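PDB 7LUU: subclass B3 metallo-beta-lactamase from Sphingobium indicum, which degrades beta-lactam antibiotics, probably by hydrolysing the amide bond of the lactam ring at a centre of two zinc ions. Local coordinates for residues E50-W55 against L94-P99; E62-N67 against C260-S265; L76-I81 against L87-G92; M100-V105 against A132-D137; R147-L152 against S174-M179. All coordinates share one frame; numbering follows the deposited sequence. Where two conformers were deposited one is given.

Interaction 3 is the core pairing, a buried hairpin held by backbone hydrogen bonds in the first sheet. Interaction 4 lays two helices over one face of that sheet, with Ile101 and Leu134 both reaching Leu89. Interaction 2 joins the first sheet to the second through aliphatic side chains, and Ser265 bonds to Ser77 of interaction 3. Interaction 1 is only partly buried. It shares helix 98-107 with interaction 4 and adds bound sulfates at its outer side. Interaction 5, also partly buried, packs a helix on the far edge strand of the first sheet. Arg175 ties it to Ala135 of interaction 4. Contacts 1, 2, 4 and 5 have no direct hydrogen bond between their segments.

Interaction 1: E50-W55 against L94-P99; sequences ERAKEW and LPQAAP. With SO4 (sulfate ion), chain E; SO4 (sulfate ion), chain D.
Ala52 and Leu94 mark the closest backbone approach, with CA atoms 8.0 Å apart, where helix 49-55 lies against the turn that leads into helix 98-107. Both belong to the metallo-beta-lactamase fold, and this corner borders the zinc site. Leu94 CD1 does most of the touching. It sits 3.6 Å from Ala52 CB and 3.8 Å from Trp55 CE3. The Leu94 side chain crosses that of Trp55 at about a right angle, and the methyl meets the indole obliquely. Arg51 CB packs above one face of the same indole, offset toward its rim. Trp55 also touches Asp126, a ligand of the second zinc, so the contact lies beside the metal centre. Ala52 CB has a second neighbour in Gln96 NE2, at 3.6 Å. That approach is packing against a methyl group; the polar partner of NE2 is Met47 O.

The outer side of the helix carries two sulfate ions, probably from the crystallisation liquor. The chain E sulfate sits at the start of the helix, where the backbone N atoms of Glu50 and Arg51 both donate to it. The Arg51 side chain bends at chi3 (-80°) and turns its guanidinium edge toward the anions. NH1 lies between the two sulfates. It donates to O1 of the chain E ion and to O4 of the chain D ion, each at 2.9 Å. NE adds a nearly straight bond of 2.9 Å to O3 of the chain E sulfate, with an angle of 174° at the hydrogen.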
# COMPACT_ATOMS: atom_id res chain seq x y z
N GLU A 50 12.33 14.60 8.43
CA GLU A 50 13.43 13.82 9.00
C GLU A 50 13.28 12.32 8.68
O GLU A 50 14.23 11.68 8.18
CB GLU A 50 13.47 14.05 10.52
CG GLU A 50 14.00 15.41 10.90
CD GLU A 50 15.29 15.74 10.16
OE1 GLU A 50 15.34 16.83 9.53
OE2 GLU A 50 16.24 14.88 10.20
N ARG A 51 12.09 11.77 8.91
CA ARG A 51 11.85 10.37 8.58
C ARG A 51 11.98 10.12 7.09
O ARG A 51 12.33 8.99 6.68
CB ARG A 51 10.45 9.96 9.03
CG ARG A 51 10.45 9.75 10.56
CD ARG A 51 9.06 9.55 11.09
NE ARG A 51 8.43 10.89 11.20
CZ ARG A 51 7.20 11.07 11.62
NH1 ARG A 51 6.70 12.31 11.64
NH2 ARG A 51 6.48 9.98 11.96
N ALA A 52 11.67 11.14 6.26
CA ALA A 52 11.75 11.00 4.82
C ALA A 52 13.18 10.78 4.33
O ALA A 52 13.35 10.19 3.24
CB ALA A 52 11.09 12.22 4.12
N LYS A 53 14.21 11.18 5.11
CA LYS A 53 15.58 10.92 4.67
C LYS A 53 15.84 9.43 4.50
O LYS A 53 16.58 9.02 3.59
CB LYS A 53 16.58 11.53 5.67
CG LYS A 53 16.48 13.02 5.72
CD LYS A 53 17.30 13.61 6.89
CE LYS A 53 17.20 15.12 6.90
NZ LYS A 53 17.93 15.63 8.12
N GLU A 54 15.25 8.60 5.37
CA GLU A 54 15.32 7.16 5.24
C GLU A 54 14.24 6.61 4.30
O GLU A 54 14.54 5.77 3.43
CB GLU A 54 15.16 6.47 6.60
CG GLU A 54 16.20 6.87 7.61
CD GLU A 54 16.76 5.68 8.34
OE1 GLU A 54 18.00 5.52 8.25
OE2 GLU A 54 15.98 4.90 8.97
N TRP A 55 12.98 6.99 4.54
CA TRP A 55 11.88 6.43 3.75
C TRP A 55 12.09 6.68 2.26
O TRP A 55 11.78 5.82 1.45
CB TRP A 55 10.54 7.08 4.12
CG TRP A 55 9.87 6.52 5.31
CD1 TRP A 55 9.95 5.25 5.81
CD2 TRP A 55 8.92 7.22 6.13
NE1 TRP A 55 9.10 5.12 6.92
CE2 TRP A 55 8.47 6.33 7.12
CE3 TRP A 55 8.41 8.54 6.12
CZ2 TRP A 55 7.52 6.72 8.09
CZ3 TRP A 55 7.49 8.93 7.11
CH2 TRP A 55 7.05 8.01 8.06
N LEU A 94 5.05 9.76 0.29
CA LEU A 94 4.76 11.06 0.93
C LEU A 94 4.42 12.13 -0.10
O LEU A 94 4.64 11.96 -1.30
CB LEU A 94 6.00 11.51 1.70
CG LEU A 94 6.38 10.63 2.89
CD1 LEU A 94 7.75 11.14 3.38
CD2 LEU A 94 5.44 10.88 3.96
N PRO A 95 3.83 13.26 0.32
CA PRO A 95 3.48 14.28 -0.69
C PRO A 95 4.68 14.71 -1.56
O PRO A 95 4.56 14.88 -2.79
CB PRO A 95 2.94 15.44 0.16
CG PRO A 95 2.30 14.67 1.40
CD PRO A 95 3.35 13.63 1.69
N GLN A 96 5.84 14.96 -0.94
CA GLN A 96 6.97 15.41 -1.72
C GLN A 96 7.57 14.31 -2.58
O GLN A 96 8.42 14.62 -3.42
CB GLN A 96 8.04 15.99 -0.76
CG GLN A 96 8.69 14.94 0.17
CD GLN A 96 8.02 14.82 1.56
OE1 GLN A 96 6.78 14.87 1.71
NE2 GLN A 96 8.85 14.64 2.59
N ALA A 97 7.08 13.06 -2.45
CA ALA A 97 7.57 11.98 -3.31
C ALA A 97 6.91 11.97 -4.66
O ALA A 97 7.40 11.29 -5.57
CB ALA A 97 7.32 10.62 -2.68
N ALA A 98 5.80 12.69 -4.83
CA ALA A 98 5.11 12.56 -6.12
C ALA A 98 6.01 12.90 -7.31
O ALA A 98 6.08 12.09 -8.27
CB ALA A 98 3.82 13.39 -6.09
N PRO A 99 6.74 14.00 -7.32
CA PRO A 99 7.66 14.25 -8.45
C PRO A 99 8.74 13.18 -8.62
O PRO A 99 9.14 12.91 -9.76
CB PRO A 99 8.32 15.60 -8.11
CG PRO A 99 7.67 16.09 -6.90
CD PRO A 99 6.77 15.08 -6.29
S SO4 E . 9.84 14.31 11.16
O1 SO4 E . 8.42 14.57 11.38
O2 SO4 E . 10.54 14.12 12.44
O3 SO4 E . 10.09 13.07 10.40
O4 SO4 E . 10.41 15.46 10.52
S SO4 D . 3.07 11.29 13.00
O1 SO4 D . 2.54 12.24 13.97
O2 SO4 D . 3.95 10.31 13.65
O3 SO4 D . 1.92 10.57 12.43
O4 SO4 D . 3.83 12.00 11.96

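Interaction 2: E62-N67 against C260-S265; sequences ERVFGN and CDILIS
Val64 and Ile262 lie alongside each other and run in opposite directions, so each slides past the other with its methyl groups in touch. Val64 CG1 is the meeting point. It is 3.8 Å from Ile262 CD1 and 3.9 Å from Ile262 CG2, and so rests against both methyls of the isoleucine. Val64 CG1 gets there by standing anti to the backbone N (chi1 178°). The second branch, CG2, is turned along the strand to Ile264 CD1, a looser approach of 4.4 Å. Ile262 CD1 also reaches the CB of Phe65 at 4.0 Å. The ring of Phe65 leads away from this meeting and makes a cation-pi contact with Lys218.

These residues bring together the two sheets of the metallo-beta-lactamase sandwich. Strand 62-65 is the edge of the first sheet, and strand 262-265 lies inside the second. Their directions differ by 135°, and the axes of the two short segments come no closer than 9.6 Å, a spacing filled by side chains. Val64 and Phe65 form a classic beta bulge against strand 68-70. Both of their CB atoms point at the second sheet, where a regular strand would alternate.

Behind the bulge, Arg63 NH1 donates to Gly66 O at 2.7 Å. The oxygen lies in the guanidinium plane, while the donor is tilted 24° from the carbonyl plane. Ser265, at the far end of its strand, accepts a hydrogen bond through its backbone O from Ser77 OG.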
# COMPACT_ATOMS: atom_id res chain seq x y z
N GLU A 62 13.21 -0.50 -11.17
CA GLU A 62 13.62 -1.85 -11.62
C GLU A 62 12.38 -2.62 -12.04
O GLU A 62 11.30 -2.44 -11.45
CB GLU A 62 14.34 -2.64 -10.50
CG GLU A 62 15.71 -2.06 -10.17
CD GLU A 62 16.48 -2.80 -9.08
OE1 GLU A 62 16.02 -2.86 -7.94
OE2 GLU A 62 17.59 -3.29 -9.40
N ARG A 63 12.55 -3.48 -13.05
CA ARG A 63 11.51 -4.45 -13.44
C ARG A 63 11.49 -5.56 -12.40
O ARG A 63 12.55 -6.04 -11.96
CB ARG A 63 11.78 -5.05 -14.83
CG ARG A 63 10.74 -6.10 -15.26
CD ARG A 63 11.30 -6.97 -16.45
NE ARG A 63 11.85 -6.11 -17.47
CZ ARG A 63 11.13 -5.39 -18.30
NH1 ARG A 63 9.81 -5.45 -18.26
NH2 ARG A 63 11.72 -4.60 -19.21
N VAL A 64 10.29 -5.92 -11.94
CA VAL A 64 10.10 -7.05 -11.04
C VAL A 64 10.03 -8.32 -11.87
O VAL A 64 10.84 -9.23 -11.73
CB VAL A 64 8.82 -6.87 -10.21
CG1 VAL A 64 8.54 -8.05 -9.27
CG2 VAL A 64 8.97 -5.64 -9.26
N PHE A 65 9.04 -8.36 -12.75
CA PHE A 65 8.87 -9.51 -13.62
C PHE A 65 7.89 -9.05 -14.70
O PHE A 65 6.94 -8.32 -14.40
CB PHE A 65 8.30 -10.72 -12.87
CG PHE A 65 8.27 -11.95 -13.69
CD1 PHE A 65 9.45 -12.67 -13.89
CD2 PHE A 65 7.08 -12.43 -14.24
CE1 PHE A 65 9.45 -13.85 -14.64
CE2 PHE A 65 7.08 -13.65 -15.01
CZ PHE A 65 8.25 -14.30 -15.24
N GLY A 66 8.15 -9.41 -15.93
CA GLY A 66 7.09 -9.11 -16.89
C GLY A 66 6.93 -7.63 -17.06
O GLY A 66 7.89 -6.87 -17.10
N ASN A 67 5.66 -7.24 -17.00
CA ASN A 67 5.15 -5.90 -17.17
C ASN A 67 5.17 -5.08 -15.89
O ASN A 67 4.64 -3.97 -15.89
CB ASN A 67 3.71 -5.98 -17.73
CG ASN A 67 2.62 -6.60 -16.73
OD1 ASN A 67 2.88 -7.16 -15.66
ND2 ASN A 67 1.36 -6.56 -17.20
N CYS A 260 1.22 -16.62 -4.40
CA CYS A 260 2.14 -15.56 -4.01
C CYS A 260 3.54 -16.02 -4.39
O CYS A 260 4.32 -16.56 -3.57
CB CYS A 260 2.00 -15.36 -2.50
SG CYS A 260 3.24 -14.22 -1.79
N ASP A 261 3.86 -15.84 -5.67
CA ASP A 261 5.20 -16.12 -6.13
C ASP A 261 6.15 -14.97 -5.82
O ASP A 261 7.38 -15.15 -5.72
CB ASP A 261 5.17 -16.30 -7.63
CG ASP A 261 4.46 -17.57 -8.05
OD1 ASP A 261 4.76 -18.66 -7.46
OD2 ASP A 261 3.54 -17.45 -8.91
N ILE A 262 5.60 -13.74 -5.75
CA ILE A 262 6.40 -12.57 -5.49
C ILE A 262 5.62 -11.76 -4.47
O ILE A 262 4.42 -11.53 -4.67
CB ILE A 262 6.64 -11.76 -6.76
CG1 ILE A 262 7.62 -12.52 -7.64
CG2 ILE A 262 7.24 -10.32 -6.41
CD1 ILE A 262 7.78 -11.80 -9.03
N LEU A 263 6.31 -11.30 -3.40
CA LEU A 263 5.68 -10.46 -2.37
C LEU A 263 6.38 -9.11 -2.36
O LEU A 263 7.61 -9.04 -2.17
CB LEU A 263 5.85 -11.14 -0.98
CG LEU A 263 5.48 -10.21 0.19
CD1 LEU A 263 3.98 -9.80 0.15
CD2 LEU A 263 5.85 -10.87 1.50
N ILE A 264 5.62 -8.05 -2.60
CA ILE A 264 6.11 -6.67 -2.42
C ILE A 264 5.40 -6.14 -1.20
O ILE A 264 4.17 -6.09 -1.19
CB ILE A 264 5.77 -5.79 -3.63
CG1 ILE A 264 6.45 -6.30 -4.90
CG2 ILE A 264 6.22 -4.31 -3.34
CD1 ILE A 264 5.79 -5.76 -6.19
N SER A 265 6.15 -5.76 -0.15
CA SER A 265 5.53 -5.23 1.09
C SER A 265 5.52 -3.69 1.03
O SER A 265 6.53 -3.09 0.68
CB SER A 265 6.42 -5.71 2.28
OG SER A 265 6.05 -5.02 3.46

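Interaction 3: L76-I81 against L87-G92; sequences LSVALI and LVLIDG
Leu89 and Leu80 face each other in the antiparallel hairpin of strands 79-82 and 87-90, in the middle of the first sheet of the metallo-beta-lactamase fold. They form a non-hydrogen-bonded pair. The pairs on either side, Ala79 with Ile90 and Ile81 with Val88, are hydrogen-bonded, each by two N-H...O=C bonds. The most nearly straight is Ile81 N to Val88 O, 2.8 Å with 162° at the hydrogen.

Leu89 can be followed outward from its backbone. Its CB is 4.0 Å from Ala79 O. CG leans toward the partner strand and lies 4.0 Å from Val78 CG1. CD1 goes further toward strand 79-82, 3.4 Å from Ala79 O and 3.8 Å from Leu80 CD1. The chi1 of -141° is far from a staggered value and helps to bring this branch over the neighbouring strand. CD2 takes the other direction and packs on Leu134 of the helix layer. Leu80 crosses Leu89 obliquely, and its CD1 also touches Leu87 CB.

The opposite face of the hairpin carries Ala79, Ile81, Val88 and Ile90. It is turned to the second sheet, where Trp207, Trp209 and Phe222 lie against it.

Past the last pair, the strands part at Asp91, which has a positive phi of 67°. Its carboxylate bonds to Thr121 and packs near His127, a zinc ligand. A water bridges the opened end of the hairpin, donating to Ser77 O at 2.8 Å and to Asp91 OD2 at 2.7 Å.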
# COMPACT_ATOMS: atom_id res chain seq x y z
N LEU A 76 9.82 2.73 1.15
CA LEU A 76 8.37 2.76 0.80
C LEU A 76 8.25 2.22 -0.60
O LEU A 76 8.82 2.78 -1.55
CB LEU A 76 7.83 4.22 0.88
CG LEU A 76 7.82 4.86 2.27
CD1 LEU A 76 7.53 6.35 2.21
CD2 LEU A 76 6.76 4.14 3.13
N SER A 77 7.43 1.20 -0.74
CA SER A 77 7.24 0.57 -2.05
C SER A 77 6.19 1.32 -2.85
O SER A 77 5.13 1.66 -2.33
CB SER A 77 6.78 -0.88 -1.89
OG SER A 77 7.78 -1.62 -1.16
N VAL A 78 6.50 1.52 -4.14
CA VAL A 78 5.51 2.00 -5.12
C VAL A 78 5.67 1.12 -6.36
O VAL A 78 6.79 0.98 -6.87
CB VAL A 78 5.75 3.49 -5.49
CG1 VAL A 78 4.70 3.98 -6.54
CG2 VAL A 78 5.77 4.38 -4.20
N ALA A 79 4.58 0.51 -6.83
CA ALA A 79 4.67 -0.38 -8.00
C ALA A 79 4.07 0.29 -9.23
O ALA A 79 3.25 1.20 -9.11
CB ALA A 79 3.93 -1.70 -7.76
N LEU A 80 4.48 -0.17 -10.41
CA LEU A 80 3.98 0.34 -11.70
C LEU A 80 3.71 -0.89 -12.56
O LEU A 80 4.58 -1.76 -12.68
CB LEU A 80 5.00 1.27 -12.39
CG LEU A 80 4.51 1.69 -13.75
CD1 LEU A 80 3.47 2.84 -13.54
CD2 LEU A 80 5.76 2.22 -14.49
N ILE A 81 2.49 -1.01 -13.07
CA ILE A 81 2.10 -2.13 -13.94
C ILE A 81 1.78 -1.58 -15.31
O ILE A 81 0.92 -0.71 -15.44
CB ILE A 81 0.87 -2.88 -13.39
CG1 ILE A 81 1.13 -3.32 -11.94
CG2 ILE A 81 0.47 -4.09 -14.32
CD1 ILE A 81 -0.15 -3.81 -11.27
N LEU A 87 -1.27 2.41 -17.67
CA LEU A 87 -0.39 2.04 -16.56
C LEU A 87 -1.19 2.11 -15.27
O LEU A 87 -2.13 2.91 -15.13
CB LEU A 87 0.83 2.97 -16.47
CG LEU A 87 1.58 3.13 -17.82
CD1 LEU A 87 2.63 4.19 -17.66
CD2 LEU A 87 2.27 1.82 -18.24
N VAL A 88 -0.76 1.30 -14.30
CA VAL A 88 -1.36 1.35 -12.95
C VAL A 88 -0.24 1.55 -11.94
O VAL A 88 0.75 0.82 -11.96
CB VAL A 88 -2.06 0.00 -12.64
CG1 VAL A 88 -2.60 0.02 -11.27
CG2 VAL A 88 -3.22 -0.24 -13.62
N LEU A 89 -0.41 2.51 -11.04
CA LEU A 89 0.52 2.69 -9.90
C LEU A 89 -0.12 2.10 -8.67
O LEU A 89 -1.34 2.16 -8.54
CB LEU A 89 0.70 4.19 -9.72
CG LEU A 89 1.97 4.89 -9.37
CD1 LEU A 89 3.24 4.47 -10.09
CD2 LEU A 89 1.71 6.37 -9.72
N ILE A 90 0.70 1.63 -7.73
CA ILE A 90 0.27 1.19 -6.42
C ILE A 90 1.00 2.03 -5.40
O ILE A 90 2.25 1.99 -5.31
CB ILE A 90 0.55 -0.31 -6.18
CG1 ILE A 90 -0.14 -1.06 -7.34
CG2 ILE A 90 -0.09 -0.66 -4.80
CD1 ILE A 90 -0.16 -2.65 -7.10
N ASP A 91 0.21 2.79 -4.63
CA ASP A 91 0.61 3.74 -3.58
C ASP A 91 1.36 4.95 -4.13
O ASP A 91 1.64 5.08 -5.35
CB ASP A 91 1.39 3.02 -2.46
CG ASP A 91 0.44 2.30 -1.49
OD1 ASP A 91 -0.78 2.61 -1.46
OD2 ASP A 91 0.90 1.45 -0.75
N GLY A 92 1.59 5.90 -3.22
CA GLY A 92 2.11 7.21 -3.64
C GLY A 92 3.11 7.80 -2.67
O GLY A 92 3.47 8.97 -2.84
O HOH W 1 3.51 1.69 -0.10

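Interaction 4: M100-V105 against A132-D137; sequences MILSNV and AALARD
Leu102 and Leu134 join helices 98-107 and 131-138 in the helical layer that covers one face of the first sheet. The two helix segments are inclined at 51°, and their axes come no closer than 11.2 Å, so long side chains make the contact. Leu134 provides both of its methyl groups. Its CD2 meets Leu102 CD2 at 3.7 Å and lies equally close to Leu102 CG, as the two leucines slide past each other in opposite directions. Its CD1 meets Ile101 CD1 at 4.0 Å. Here the side chains cross at about a right angle. Leu134 thus divides its branches between two consecutive residues of the other helix. On the sheet side, Leu89 touches both Ile101 and Leu134.

The outer margin is more polar. Leu102 CD1 rests 3.6 Å from Asp137 OD2, a van der Waals approach between a methyl group and a carboxylate oxygen. The other oxygen, Asp137 OD1, receives Arg136 NE at 3.0 Å in a salt bridge. The donor comes from the syn side but 33° out of the carboxylate plane. Arg136 has a second acidic partner in Asp41, which links this helix to the N-terminal loop. The inner aliphatic packing and the charged outer margin fit the outer helical layer of the alpha-beta-beta-alpha sandwich of metallo-beta-lactamases.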
# COMPACT_ATOMS: atom_id res chain seq x y z
N MET A 100 9.25 12.61 -7.51
CA MET A 100 10.28 11.56 -7.58
C MET A 100 9.71 10.30 -8.22
O MET A 100 10.35 9.66 -9.04
CB MET A 100 10.80 11.31 -6.15
CG MET A 100 11.25 12.62 -5.33
SD MET A 100 11.43 12.11 -3.59
CE MET A 100 11.76 13.71 -2.86
N ILE A 101 8.46 9.96 -7.88
CA ILE A 101 7.80 8.81 -8.51
C ILE A 101 7.65 9.01 -10.01
O ILE A 101 7.96 8.10 -10.81
CB ILE A 101 6.42 8.56 -7.86
CG1 ILE A 101 6.67 8.03 -6.45
CG2 ILE A 101 5.62 7.46 -8.65
CD1 ILE A 101 5.38 8.10 -5.54
N LEU A 102 7.16 10.19 -10.41
CA LEU A 102 6.95 10.43 -11.84
C LEU A 102 8.29 10.41 -12.58
O LEU A 102 8.38 9.90 -13.70
CB LEU A 102 6.25 11.78 -12.03
CG LEU A 102 4.83 11.93 -11.45
CD1 LEU A 102 4.32 13.40 -11.44
CD2 LEU A 102 3.93 10.99 -12.18
N SER A 103 9.34 10.97 -11.97
CA SER A 103 10.67 10.86 -12.55
C SER A 103 11.07 9.39 -12.76
O SER A 103 11.65 9.04 -13.80
CB SER A 103 11.69 11.58 -11.65
OG SER A 103 13.00 11.44 -12.18
N ASN A 104 10.83 8.54 -11.75
CA ASN A 104 11.18 7.13 -11.88
C ASN A 104 10.38 6.47 -13.00
O ASN A 104 10.89 5.60 -13.72
CB ASN A 104 10.94 6.43 -10.55
CG ASN A 104 12.07 6.68 -9.56
OD1 ASN A 104 13.18 7.15 -9.94
ND2 ASN A 104 11.82 6.39 -8.29
N VAL A 105 9.11 6.85 -13.15
CA VAL A 105 8.28 6.30 -14.23
C VAL A 105 8.91 6.66 -15.58
O VAL A 105 9.05 5.82 -16.48
CB VAL A 105 6.84 6.86 -14.10
CG1 VAL A 105 6.00 6.49 -15.29
CG2 VAL A 105 6.19 6.27 -12.84
N ALA A 132 -2.82 12.26 -4.20
CA ALA A 132 -3.54 13.37 -4.79
C ALA A 132 -2.74 14.08 -5.85
O ALA A 132 -3.27 14.43 -6.92
CB ALA A 132 -3.96 14.36 -3.69
N ALA A 133 -1.45 14.34 -5.57
CA ALA A 133 -0.62 15.00 -6.56
C ALA A 133 -0.51 14.14 -7.81
O ALA A 133 -0.50 14.65 -8.94
CB ALA A 133 0.76 15.31 -5.98
N LEU A 134 -0.28 12.84 -7.61
CA LEU A 134 -0.12 11.92 -8.76
C LEU A 134 -1.40 11.87 -9.58
O LEU A 134 -1.37 11.89 -10.82
CB LEU A 134 0.25 10.49 -8.29
CG LEU A 134 1.63 10.42 -7.62
CD1 LEU A 134 1.74 9.11 -6.85
CD2 LEU A 134 2.69 10.57 -8.73
N ALA A 135 -2.56 11.83 -8.91
CA ALA A 135 -3.82 11.83 -9.62
C ALA A 135 -4.00 13.13 -10.40
O ALA A 135 -4.50 13.11 -11.54
CB ALA A 135 -4.99 11.57 -8.66
N ARG A 136 -3.67 14.25 -9.76
CA ARG A 136 -3.77 15.55 -10.44
C ARG A 136 -2.94 15.55 -11.71
O ARG A 136 -3.42 15.95 -12.79
CB ARG A 136 -3.31 16.67 -9.49
CG ARG A 136 -3.19 18.08 -10.20
CD ARG A 136 -2.52 19.08 -9.27
NE ARG A 136 -1.17 18.65 -8.96
CZ ARG A 136 -0.41 19.19 -8.00
NH1 ARG A 136 0.80 18.70 -7.72
NH2 ARG A 136 -0.91 20.14 -7.25
N ASP A 137 -1.70 15.09 -11.61
CA ASP A 137 -0.77 15.28 -12.72
C ASP A 137 -1.02 14.29 -13.85
O ASP A 137 -0.72 14.60 -15.03
CB ASP A 137 0.67 15.11 -12.21
CG ASP A 137 1.22 16.39 -11.47
OD1 ASP A 137 0.47 17.34 -11.15
OD2 ASP A 137 2.48 16.45 -11.26

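Interaction 5: R147-L152 against S174-M179; sequences RGAEGL and SRLRVM
The backbone N of Leu152 bonds to Gly148 O at 2.9 Å, in the turn of helix 146-154 from which the leucine side chain packs on Leu176. The contact closes a beta-alpha-beta unit, in which strand 141-144, helix 146-154 and strand 176-178 follow one another along the chain. The helix runs nearly antiparallel to the last strand, at 162°, and the segment axes approach to 8.7 Å.

Leu176 reaches from the strand to the helix with both branches. CD2 meets Leu152 CD1 at 3.7 Å, while CD1 lies 3.8 Å from Ala149 O. Its CG stands anti to the carbonyl carbon (chi1 -79°), which carries the two methyls across the gap to the helix. Leu152 also packs on Pro123, next to the zinc ligand Glu122, so its inner side leads toward the metal site.

On the outer helical surface, Arg147 and Glu150 form a salt bridge one turn apart. The hydrogen bond from Arg147 NE to Glu150 OE1 is weak. Arg147 has a further acidic partner in Asp160. Val178 completes the packing from the strand side, with its CG2 3.8 Å from Ala149 CB.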
# COMPACT_ATOMS: atom_id res chain seq x y z
N ARG A 147 -13.62 1.59 3.32
CA ARG A 147 -13.09 2.37 4.45
C ARG A 147 -11.85 3.15 4.07
O ARG A 147 -11.63 4.29 4.55
CB ARG A 147 -12.81 1.42 5.63
CG ARG A 147 -14.09 0.92 6.28
CD ARG A 147 -14.99 2.01 6.90
NE ARG A 147 -14.25 2.98 7.69
CZ ARG A 147 -13.77 2.77 8.92
NH1 ARG A 147 -14.05 1.61 9.56
NH2 ARG A 147 -13.06 3.75 9.52
N GLY A 148 -11.01 2.54 3.24
CA GLY A 148 -9.83 3.23 2.75
C GLY A 148 -10.20 4.51 2.01
O GLY A 148 -9.61 5.56 2.25
N ALA A 149 -11.19 4.42 1.11
CA ALA A 149 -11.63 5.59 0.36
C ALA A 149 -12.11 6.72 1.28
O ALA A 149 -11.91 7.92 0.98
CB ALA A 149 -12.76 5.21 -0.61
N GLU A 150 -12.77 6.35 2.36
CA GLU A 150 -13.24 7.37 3.30
C GLU A 150 -12.07 8.12 3.92
O GLU A 150 -12.11 9.36 4.06
CB GLU A 150 -14.05 6.72 4.43
CG GLU A 150 -15.38 6.13 3.97
CD GLU A 150 -16.12 5.38 5.06
OE1 GLU A 150 -15.57 5.19 6.16
OE2 GLU A 150 -17.29 5.01 4.80
N GLY A 151 -11.00 7.38 4.25
CA GLY A 151 -9.81 8.02 4.77
C GLY A 151 -9.09 8.83 3.72
O GLY A 151 -8.51 9.86 4.03
N LEU A 152 -9.11 8.37 2.46
CA LEU A 152 -8.45 9.13 1.40
C LEU A 152 -9.17 10.44 1.15
O LEU A 152 -8.54 11.46 0.91
CB LEU A 152 -8.39 8.29 0.10
CG LEU A 152 -7.48 7.05 0.18
CD1 LEU A 152 -7.63 6.26 -1.14
CD2 LEU A 152 -6.01 7.46 0.38
N SER A 174 -10.15 13.12 -4.17
CA SER A 174 -11.57 13.16 -4.45
C SER A 174 -12.00 12.16 -5.51
O SER A 174 -13.14 11.72 -5.49
CB SER A 174 -11.99 14.58 -4.88
OG SER A 174 -11.04 15.14 -5.78
N ARG A 175 -11.10 11.77 -6.43
CA ARG A 175 -11.49 11.03 -7.64
C ARG A 175 -11.26 9.56 -7.32
O ARG A 175 -10.15 9.05 -7.56
CB ARG A 175 -10.65 11.44 -8.86
CG ARG A 175 -11.03 10.73 -10.20
CD ARG A 175 -10.01 11.00 -11.31
NE ARG A 175 -9.85 12.43 -11.62
CZ ARG A 175 -8.68 13.08 -11.70
NH1 ARG A 175 -7.51 12.45 -11.52
NH2 ARG A 175 -8.70 14.40 -12.01
N LEU A 176 -12.32 8.87 -6.82
CA LEU A 176 -12.17 7.60 -6.08
C LEU A 176 -13.12 6.53 -6.60
O LEU A 176 -14.31 6.78 -6.82
CB LEU A 176 -12.49 7.75 -4.61
CG LEU A 176 -11.33 8.38 -3.84
CD1 LEU A 176 -11.83 9.08 -2.63
CD2 LEU A 176 -10.37 7.33 -3.42
N ARG A 177 -12.59 5.33 -6.75
CA ARG A 177 -13.35 4.16 -7.13
C ARG A 177 -13.17 3.18 -5.99
O ARG A 177 -12.04 2.93 -5.59
CB ARG A 177 -12.78 3.52 -8.40
CG ARG A 177 -13.40 2.15 -8.72
CD ARG A 177 -12.91 1.75 -10.11
NE ARG A 177 -13.27 0.40 -10.47
CZ ARG A 177 -13.28 -0.03 -11.73
NH1 ARG A 177 -13.62 -1.28 -12.02
NH2 ARG A 177 -12.96 0.82 -12.71
N VAL A 178 -14.28 2.67 -5.46
CA VAL A 178 -14.21 1.69 -4.36
C VAL A 178 -14.25 0.28 -4.94
O VAL A 178 -15.13 -0.05 -5.75
CB VAL A 178 -15.38 1.90 -3.39
CG1 VAL A 178 -15.49 0.76 -2.39
CG2 VAL A 178 -15.19 3.22 -2.68
N MET A 179 -13.33 -0.57 -4.49
CA MET A 179 -13.43 -2.02 -4.75
C MET A 179 -13.86 -2.78 -3.51
O MET A 179 -13.35 -2.51 -2.42
CB MET A 179 -12.08 -2.58 -5.09
CG MET A 179 -11.60 -1.77 -6.02
SD MET A 179 -12.01 -2.38 -7.51
CE MET A 179 -10.29 -2.67 -7.64